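Local coordinates for putative lipoprotein (Clostridium difficile, PDB 4EXR) that is of unknown function but carries two PepSY (YPEB-type) domains and binds a sodium ion in the crystal, at residues 105-119 against 134-146. Numbering follows the deposited sequence.
Sequences KEKLDLNDIMTPQQA and WSLDKDLDVTFYK. With NA (sodium ion), chain B.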
ATOM      1  N   LYS A 105     -21.312   0.034   2.747  1.00 32.30           N
ATOM      2  CA  LYS A 105     -22.219   0.439   3.821  1.00 32.27           C
ATOM      3  C   LYS A 105     -21.572   1.389   4.835  1.00 37.68           C
ATOM      4  O   LYS A 105     -22.266   2.073   5.590  1.00 32.21           O
ATOM      5  CB  LYS A 105     -22.830  -0.782   4.515  1.00 40.36           C
ATOM      6  CG  LYS A 105     -23.691  -1.631   3.558  1.00 50.18           C
ATOM      7  CD  LYS A 105     -24.233  -2.884   4.237  1.00 66.34           C
ATOM      8  CE  LYS A 105     -25.479  -2.586   5.068  1.00 76.34           C
ATOM      9  NZ  LYS A 105     -26.679  -2.302   4.225  1.00 75.69           N
ATOM     10  N   GLU A 106     -20.244   1.445   4.826  1.00 34.62           N
ATOM     11  CA  GLU A 106     -19.500   2.314   5.731  1.00 30.38           C
ATOM     12  C   GLU A 106     -19.343   3.735   5.187  1.00 28.70           C
ATOM     13  O   GLU A 106     -18.668   4.574   5.794  1.00 25.52           O
ATOM     14  CB  GLU A 106     -18.122   1.711   5.991  1.00 29.85           C
ATOM     15  CG  GLU A 106     -18.173   0.334   6.622  1.00 45.25           C
ATOM     16  CD  GLU A 106     -17.738   0.352   8.076  1.00 76.75           C
ATOM     17  OE1 GLU A 106     -18.150   1.273   8.820  1.00 83.12           O
ATOM     18  OE2 GLU A 106     -16.968  -0.550   8.471  1.00 88.23           O
ATOM     19  N   LYS A 107     -19.959   4.015   4.047  1.00 24.15           N
ATOM     20  CA  LYS A 107     -19.705   5.293   3.392  1.00 28.33           C
ATOM     21  C   LYS A 107     -20.156   6.475   4.235  1.00 32.73           C
ATOM     22  O   LYS A 107     -21.206   6.442   4.885  1.00 26.23           O
ATOM     23  CB  LYS A 107     -20.321   5.357   1.996  1.00 26.77           C
ATOM     24  CG  LYS A 107     -21.829   5.259   1.953  1.00 33.41           C
ATOM     25  CD  LYS A 107     -22.297   5.518   0.531  1.00 50.46           C
ATOM     26  CE  LYS A 107     -23.735   5.127   0.329  1.00 56.93           C
ATOM     27  NZ  LYS A 107     -23.945   3.683   0.637  1.00 64.49           N
ATOM     28  N   LEU A 108     -19.327   7.515   4.226  1.00 26.22           N
ATOM     29  CA  LEU A 108     -19.585   8.732   4.968  1.00 21.91           C
ATOM     30  C   LEU A 108     -20.675   9.562   4.311  1.00 26.38           C
ATOM     31  O   LEU A 108     -20.800   9.582   3.088  1.00 27.83           O
ATOM     32  CB  LEU A 108     -18.293   9.564   5.034  1.00 22.26           C
ATOM     33  CG  LEU A 108     -17.076   8.866   5.633  1.00 23.73           C
ATOM     34  CD1 LEU A 108     -15.863   9.853   5.745  1.00 22.93           C
ATOM     35  CD2 LEU A 108     -17.446   8.269   6.985  1.00 26.99           C
ATOM     36  N   ASP A 109     -21.465  10.256   5.119  1.00 24.58           N
ATOM     37  CA  ASP A 109     -22.380  11.254   4.576  1.00 25.22           C
ATOM     38  C   ASP A 109     -21.667  12.613   4.613  1.00 28.01           C
ATOM     39  O   ASP A 109     -21.541  13.233   5.672  1.00 27.03           O
ATOM     40  CB  ASP A 109     -23.681  11.289   5.376  1.00 25.23           C
ATOM     41  CG  ASP A 109     -24.649  12.337   4.869  1.00 33.50           C
ATOM     42  OD1 ASP A 109     -24.360  12.993   3.836  1.00 32.92           O
ATOM     43  OD2 ASP A 109     -25.720  12.489   5.503  1.00 37.85           O
ATOM     44  N   LEU A 110     -21.193  13.061   3.453  1.00 24.84           N
ATOM     45  CA  LEU A 110     -20.327  14.252   3.397  1.00 29.83           C
ATOM     46  C   LEU A 110     -21.041  15.479   2.864  1.00 34.33           C
ATOM     47  O   LEU A 110     -20.420  16.516   2.653  1.00 33.85           O
ATOM     48  CB  LEU A 110     -19.090  13.975   2.541  1.00 28.82           C
ATOM     49  CG  LEU A 110     -18.167  12.883   3.073  1.00 33.66           C
ATOM     50  CD1 LEU A 110     -17.055  12.584   2.082  1.00 36.63           C
ATOM     51  CD2 LEU A 110     -17.599  13.266   4.434  1.00 30.80           C
ATOM     52  N   ASN A 111     -22.344  15.360   2.646  1.00 36.58           N
ATOM     53  CA  ASN A 111     -23.137  16.466   2.124  1.00 43.96           C
ATOM     54  C   ASN A 111     -23.598  17.404   3.221  1.00 35.96           C
ATOM     55  O   ASN A 111     -24.094  16.961   4.256  1.00 40.55           O
ATOM     56  CB  ASN A 111     -24.354  15.942   1.348  1.00 56.42           C
ATOM     57  CG  ASN A 111     -23.961  15.129   0.131  1.00 71.38           C
ATOM     58  OD1 ASN A 111     -24.321  13.956   0.009  1.00 80.28           O
ATOM     59  ND2 ASN A 111     -23.202  15.746  -0.773  1.00 70.66           N
ATOM     60  N   ASP A 112     -23.422  18.702   2.986  1.00 41.86           N
ATOM     61  CA  ASP A 112     -23.860  19.749   3.914  1.00 43.99           C
ATOM     62  C   ASP A 112     -23.271  19.631   5.317  1.00 41.10           C
ATOM     63  O   ASP A 112     -23.959  19.859   6.309  1.00 40.60           O
ATOM     64  CB  ASP A 112     -25.388  19.809   3.982  1.00 56.75           C
ATOM     65  CG  ASP A 112     -26.011  20.183   2.652  1.00 77.65           C
ATOM     66  OD1 ASP A 112     -25.392  20.976   1.909  1.00 79.94           O
ATOM     67  OD2 ASP A 112     -27.115  19.680   2.345  1.00 89.51           O
ATOM     68  N   ILE A 113     -21.996  19.279   5.415  1.00 30.10           N
ATOM     69  CA  ILE A 113     -21.405  19.163   6.735  1.00 24.78           C
ATOM     70  C   ILE A 113     -20.646  20.442   7.066  1.00 34.07           C
ATOM     71  O   ILE A 113     -20.320  21.239   6.182  1.00 31.82           O
ATOM     72  CB  ILE A 113     -20.463  17.960   6.854  1.00 25.89           C
ATOM     73  CG1 ILE A 113     -19.292  18.083   5.878  1.00 27.72           C
ATOM     74  CG2 ILE A 113     -21.235  16.636   6.646  1.00 28.59           C
ATOM     75  CD1 ILE A 113     -18.254  16.987   6.068  1.00 30.91           C
HETATM   76  N   MSE A 114     -20.377  20.642   8.343  1.00 26.44           N
HETATM   77  CA  MSE A 114     -19.586  21.788   8.756  1.00 30.77           C
HETATM   78  C   MSE A 114     -18.119  21.553   8.397  1.00 30.90           C
HETATM   79  O   MSE A 114     -17.734  20.445   8.024  1.00 26.78           O
HETATM   80  CB  MSE A 114     -19.734  22.008  10.255  1.00 29.58           C
HETATM   81  CG  MSE A 114     -19.040  20.958  11.098  1.00 34.27           C
HETATM   82 SE   MSE A 114     -19.282  21.372  12.993  0.75 50.29          SE
HETATM   83  CE  MSE A 114     -21.220  21.574  12.948  1.00 45.58           C
ATOM     84  N   THR A 115     -17.300  22.598   8.507  1.00 30.95           N
ATOM     85  CA  THR A 115     -15.886  22.504   8.166  1.00 31.00           C
ATOM     86  C   THR A 115     -15.113  21.877   9.314  1.00 27.93           C
ATOM     87  O   THR A 115     -15.587  21.854  10.444  1.00 29.74           O
ATOM     88  CB  THR A 115     -15.283  23.895   7.884  1.00 33.98           C
ATOM     89  OG1 THR A 115     -15.345  24.672   9.080  1.00 34.26           O
ATOM     90  CG2 THR A 115     -16.055  24.599   6.776  1.00 34.47           C
ATOM     91  N   PRO A 116     -13.915  21.349   9.025  1.00 26.45           N
ATOM     92  CA  PRO A 116     -13.080  20.808  10.096  1.00 28.56           C
ATOM     93  C   PRO A 116     -12.755  21.874  11.152  1.00 28.58           C
ATOM     94  O   PRO A 116     -12.693  21.566  12.344  1.00 30.65           O
ATOM     95  CB  PRO A 116     -11.806  20.388   9.357  1.00 27.24           C
ATOM     96  CG  PRO A 116     -12.260  20.078   7.968  1.00 30.52           C
ATOM     97  CD  PRO A 116     -13.400  21.011   7.684  1.00 26.12           C
ATOM     98  N   GLN A 117     -12.556  23.110  10.706  1.00 31.91           N
ATOM     99  CA  GLN A 117     -12.306  24.233  11.610  1.00 31.80           C
ATOM    100  C   GLN A 117     -13.459  24.400  12.602  1.00 31.48           C
ATOM    101  O   GLN A 117     -13.250  24.486  13.816  1.00 36.21           O
ATOM    102  CB  GLN A 117     -12.123  25.507  10.786  1.00 40.95           C
ATOM    103  CG  GLN A 117     -12.122  26.782  11.591  1.00 62.58           C
ATOM    104  CD  GLN A 117     -10.724  27.257  11.906  1.00 75.62           C
ATOM    105  OE1 GLN A 117      -9.839  26.457  12.222  1.00 74.82           O
ATOM    106  NE2 GLN A 117     -10.509  28.567  11.810  1.00 82.28           N
ATOM    107  N   GLN A 118     -14.685  24.417  12.088  1.00 30.20           N
ATOM    108  CA  GLN A 118     -15.857  24.494  12.951  1.00 31.63           C
ATOM    109  C   GLN A 118     -15.955  23.329  13.938  1.00 35.42           C
ATOM    110  O   GLN A 118     -16.299  23.526  15.100  1.00 31.61           O
ATOM    111  CB  GLN A 118     -17.137  24.615  12.113  1.00 38.02           C
ATOM    112  CG  GLN A 118     -17.284  25.983  11.444  1.00 39.55           C
ATOM    113  CD  GLN A 118     -18.357  26.002  10.366  1.00 49.34           C
ATOM    114  OE1 GLN A 118     -18.631  24.987   9.726  1.00 41.96           O
ATOM    115  NE2 GLN A 118     -18.964  27.166  10.157  1.00 59.63           N
ATOM    116  N   ALA A 119     -15.656  22.115  13.486  1.00 33.22           N
ATOM    117  CA  ALA A 119     -15.698  20.967  14.389  1.00 26.57           C
ATOM    118  C   ALA A 119     -14.631  21.050  15.484  1.00 27.12           C
ATOM    119  O   ALA A 119     -14.902  20.738  16.646  1.00 33.52           O
ATOM    120  CB  ALA A 119     -15.563  19.653  13.608  1.00 29.34           C
ATOM    121  N   TRP A 134      -7.631  15.156  13.032  1.00 31.46           N
ATOM    122  CA  TRP A 134      -9.075  15.031  12.924  1.00 27.75           C
ATOM    123  C   TRP A 134      -9.389  13.987  11.869  1.00 27.93           C
ATOM    124  O   TRP A 134      -8.590  13.738  10.965  1.00 25.61           O
ATOM    125  CB  TRP A 134      -9.797  16.361  12.661  1.00 27.62           C
ATOM    126  CG  TRP A 134      -9.532  17.043  11.346  1.00 27.52           C
ATOM    127  CD1 TRP A 134      -8.753  18.163  11.141  1.00 32.17           C
ATOM    128  CD2 TRP A 134     -10.069  16.690  10.060  1.00 28.86           C
ATOM    129  NE1 TRP A 134      -8.777  18.508   9.813  1.00 32.69           N
ATOM    130  CE2 TRP A 134      -9.569  17.626   9.131  1.00 31.05           C
ATOM    131  CE3 TRP A 134     -10.922  15.672   9.607  1.00 25.84           C
ATOM    132  CZ2 TRP A 134      -9.885  17.568   7.780  1.00 26.65           C
ATOM    133  CZ3 TRP A 134     -11.238  15.626   8.265  1.00 28.55           C
ATOM    134  CH2 TRP A 134     -10.718  16.563   7.367  1.00 27.30           C
ATOM    135  N   SER A 135     -10.537  13.347  12.025  1.00 24.47           N
ATOM    136  CA  SER A 135     -11.022  12.425  11.019  1.00 23.16           C
ATOM    137  C   SER A 135     -12.537  12.529  10.909  1.00 25.67           C
ATOM    138  O   SER A 135     -13.201  13.129  11.759  1.00 27.84           O
ATOM    139  CB  SER A 135     -10.569  10.992  11.313  1.00 28.79           C
ATOM    140  OG  SER A 135     -10.915  10.584  12.620  1.00 35.74           O
ATOM    141  N   LEU A 136     -13.063  11.981   9.828  1.00 24.29           N
ATOM    142  CA  LEU A 136     -14.489  11.853   9.644  1.00 21.99           C
ATOM    143  C   LEU A 136     -14.741  10.360   9.585  1.00 22.98           C
ATOM    144  O   LEU A 136     -14.023   9.636   8.900  1.00 23.39           O
ATOM    145  CB  LEU A 136     -14.915  12.520   8.343  1.00 25.57           C
ATOM    146  CG  LEU A 136     -15.092  14.031   8.470  1.00 30.08           C
ATOM    147  CD1 LEU A 136     -14.948  14.695   7.109  1.00 29.46           C
ATOM    148  CD2 LEU A 136     -16.459  14.331   9.094  1.00 26.57           C
ATOM    149  N   ASP A 137     -15.753   9.909  10.318  1.00 21.77           N
ATOM    150  CA  ASP A 137     -16.073   8.493  10.418  1.00 26.45           C
ATOM    151  C   ASP A 137     -17.585   8.370  10.582  1.00 28.05           C
ATOM    152  O   ASP A 137     -18.271   9.368  10.825  1.00 26.83           O
ATOM    153  CB  ASP A 137     -15.347   7.883  11.619  1.00 28.84           C
ATOM    154  CG  ASP A 137     -15.253   6.349  11.550  1.00 40.59           C
ATOM    155  OD1 ASP A 137     -15.621   5.744  10.513  1.00 31.85           O
ATOM    156  OD2 ASP A 137     -14.793   5.746  12.542  1.00 40.44           O
ATOM    157  N   LYS A 138     -18.107   7.158  10.435  1.00 28.68           N
ATOM    158  CA  LYS A 138     -19.532   6.943  10.610  1.00 28.13           C
ATOM    159  C   LYS A 138     -19.782   5.701  11.448  1.00 30.87           C
ATOM    160  O   LYS A 138     -19.175   4.656  11.222  1.00 36.77           O
ATOM    161  CB  LYS A 138     -20.236   6.795   9.260  1.00 25.69           C
ATOM    162  CG  LYS A 138     -21.744   6.494   9.392  1.00 31.99           C
ATOM    163  CD  LYS A 138     -22.410   6.217   8.049  1.00 33.66           C
ATOM    164  CE  LYS A 138     -22.137   4.792   7.585  1.00 32.79           C
ATOM    165  NZ  LYS A 138     -22.737   4.528   6.240  1.00 33.33           N
ATOM    166  N   ASP A 139     -20.666   5.834  12.427  1.00 30.58           N
ATOM    167  CA  ASP A 139     -21.189   4.675  13.145  1.00 35.61           C
ATOM    168  C   ASP A 139     -22.650   4.958  13.469  1.00 35.56           C
ATOM    169  O   ASP A 139     -23.018   6.119  13.683  1.00 34.05           O
ATOM    170  CB  ASP A 139     -20.382   4.424  14.421  1.00 45.43           C
ATOM    171  CG  ASP A 139     -20.733   3.095  15.085  1.00 66.91           C
ATOM    172  OD1 ASP A 139     -21.292   2.211  14.398  1.00 60.14           O
ATOM    173  OD2 ASP A 139     -20.447   2.934  16.294  1.00 78.62           O
ATOM    174  N   LEU A 140     -23.483   3.913  13.475  1.00 32.08           N
ATOM    175  CA  LEU A 140     -24.903   4.050  13.797  1.00 37.02           C
ATOM    176  C   LEU A 140     -25.570   5.092  12.906  1.00 38.89           C
ATOM    177  O   LEU A 140     -26.452   5.833  13.356  1.00 36.46           O
ATOM    178  CB  LEU A 140     -25.093   4.431  15.274  1.00 37.91           C
ATOM    179  CG  LEU A 140     -24.434   3.503  16.300  1.00 47.14           C
ATOM    180  CD1 LEU A 140     -24.647   4.021  17.725  1.00 48.69           C
ATOM    181  CD2 LEU A 140     -24.958   2.073  16.148  1.00 44.87           C
ATOM    182  N   ASP A 141     -25.108   5.163  11.658  1.00 37.38           N
ATOM    183  CA  ASP A 141     -25.666   6.059  10.642  1.00 37.22           C
ATOM    184  C   ASP A 141     -25.378   7.544  10.893  1.00 32.55           C
ATOM    185  O   ASP A 141     -25.927   8.417  10.218  1.00 37.96           O
ATOM    186  CB  ASP A 141     -27.175   5.822  10.480  1.00 39.05           C
ATOM    187  CG  ASP A 141     -27.604   5.807   9.031  1.00 58.92           C
ATOM    188  OD1 ASP A 141     -26.765   5.439   8.173  1.00 62.54           O
ATOM    189  OD2 ASP A 141     -28.774   6.163   8.755  1.00 68.38           O
ATOM    190  N   VAL A 142     -24.520   7.822  11.865  1.00 27.73           N
ATOM    191  CA  VAL A 142     -24.150   9.187  12.194  1.00 31.01           C
ATOM    192  C   VAL A 142     -22.734   9.417  11.684  1.00 30.49           C
ATOM    193  O   VAL A 142     -21.825   8.707  12.078  1.00 26.93           O
ATOM    194  CB  VAL A 142     -24.153   9.432  13.723  1.00 31.26           C
ATOM    195  CG1 VAL A 142     -23.736  10.873  14.032  1.00 35.29           C
ATOM    196  CG2 VAL A 142     -25.512   9.131  14.317  1.00 37.65           C
ATOM    197  N   THR A 143     -22.557  10.389  10.793  1.00 25.20           N
ATOM    198  CA  THR A 143     -21.213  10.781  10.363  1.00 26.27           C
ATOM    199  C   THR A 143     -20.733  11.883  11.293  1.00 26.47           C
ATOM    200  O   THR A 143     -21.389  12.916  11.455  1.00 27.58           O
ATOM    201  CB  THR A 143     -21.193  11.246   8.891  1.00 25.01           C
ATOM    202  OG1 THR A 143     -21.593  10.153   8.056  1.00 26.19           O
ATOM    203  CG2 THR A 143     -19.786  11.723   8.471  1.00 22.31           C
ATOM    204  N   PHE A 144     -19.590  11.652  11.924  1.00 21.50           N
ATOM    205  CA  PHE A 144     -19.084  12.596  12.895  1.00 24.05           C
ATOM    206  C   PHE A 144     -17.627  12.949  12.615  1.00 25.20           C
ATOM    207  O   PHE A 144     -16.886  12.167  12.011  1.00 23.85           O
ATOM    208  CB  PHE A 144     -19.232  12.026  14.314  1.00 26.05           C
ATOM    209  CG  PHE A 144     -18.626  10.657  14.479  1.00 33.72           C
ATOM    210  CD1 PHE A 144     -17.280  10.510  14.777  1.00 27.47           C
ATOM    211  CD2 PHE A 144     -19.401   9.517  14.325  1.00 32.84           C
ATOM    212  CE1 PHE A 144     -16.719   9.250  14.907  1.00 24.91           C
ATOM    213  CE2 PHE A 144     -18.847   8.259  14.461  1.00 32.30           C
ATOM    214  CZ  PHE A 144     -17.504   8.125  14.759  1.00 28.35           C
ATOM    215  N   TYR A 145     -17.227  14.142  13.049  1.00 23.99           N
ATOM    216  CA  TYR A 145     -15.813  14.455  13.145  1.00 24.98           C
ATOM    217  C   TYR A 145     -15.310  13.841  14.441  1.00 30.41           C
ATOM    218  O   TYR A 145     -15.989  13.887  15.465  1.00 31.51           O
ATOM    219  CB  TYR A 145     -15.586  15.966  13.199  1.00 24.37           C
ATOM    220  CG  TYR A 145     -15.624  16.676  11.859  1.00 27.84           C
ATOM    221  CD1 TYR A 145     -14.502  16.710  11.037  1.00 26.20           C
ATOM    222  CD2 TYR A 145     -16.770  17.344  11.439  1.00 26.02           C
ATOM    223  CE1 TYR A 145     -14.527  17.369   9.818  1.00 24.40           C
ATOM    224  CE2 TYR A 145     -16.801  18.023  10.224  1.00 22.90           C
ATOM    225  CZ  TYR A 145     -15.677  18.028   9.426  1.00 25.94           C
ATOM    226  OH  TYR A 145     -15.712  18.683   8.217  1.00 27.51           O
ATOM    227  N   LYS A 146     -14.126  13.250  14.398  1.00 26.63           N
ATOM    228  CA  LYS A 146     -13.479  12.765  15.604  1.00 26.41           C
ATOM    229  C   LYS A 146     -12.221  13.611  15.763  1.00 32.93           C
ATOM    230  O   LYS A 146     -11.308  13.523  14.947  1.00 27.92           O
ATOM    231  CB  LYS A 146     -13.105  11.303  15.436  1.00 27.80           C
ATOM    232  CG  LYS A 146     -12.400  10.675  16.635  1.00 34.04           C
ATOM    233  CD  LYS A 146     -11.957   9.273  16.252  1.00 38.74           C
ATOM    234  CE  LYS A 146     -11.461   8.476  17.434  1.00 61.11           C
ATOM    235  NZ  LYS A 146     -11.135   7.077  17.025  1.00 68.92           N
TER
HETATM  236 NA    NA B 301     -15.146   4.839   8.415  1.00 37.65          NA
HETATM  237  O   HOH W   1     -17.458   4.604   8.093  1.00 31.10           O
HETATM  238  O   HOH W   2     -14.350   2.745   7.653  1.00 34.87           O
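The Tyr145 hydroxyl donates to Met114 O at 2.7 Å, an acceptor lying near the plane of the ring at its edge; with Thr143 and Lys138 it offers a worked example of hairpin side chains bonding the backbone of an irregular chain, here 105-119. In this PepSY protein the hairpin 134-146, closed by a type I' turn at Asp139-Val142, belongs to an antiparallel sheet, and 105-119 runs over one face of it into helix 116-126. The phenol is sandwiched between Ala119 CB, 3.8 Å from its centroid, and Leu136 CD2, 3.5 Å above the opposite face, while the bond to Met114 O ties down its end. Pro116 CB and Tyr145 CE1 share one face of the Trp134 indole, CB 3.8 Å from the five-membered ring centroid, and Pro116 CD meets Tyr145 OH. Thr115 and Gln118 close a capping box at this helix end.

Midway, Leu108 lays its two methyls along the strand, CD1 against Leu136 CB and CD2 3.6 Å from Asp137 C, while Ile113 and Leu136 meet tip to tip through their CD1 methyls. Thr143 OG1 accepts a nearly straight bond (167°) from Asp109 N. Nearby, Asp137 OD1 binds sodium, together with Asp52, Val51 O and two waters. Extended until it bends at chi3 (79°), the Lys138 chain brings NZ to two carbonyls, Lys105 O at 2.6 Å and Lys107 O at 2.8 Å.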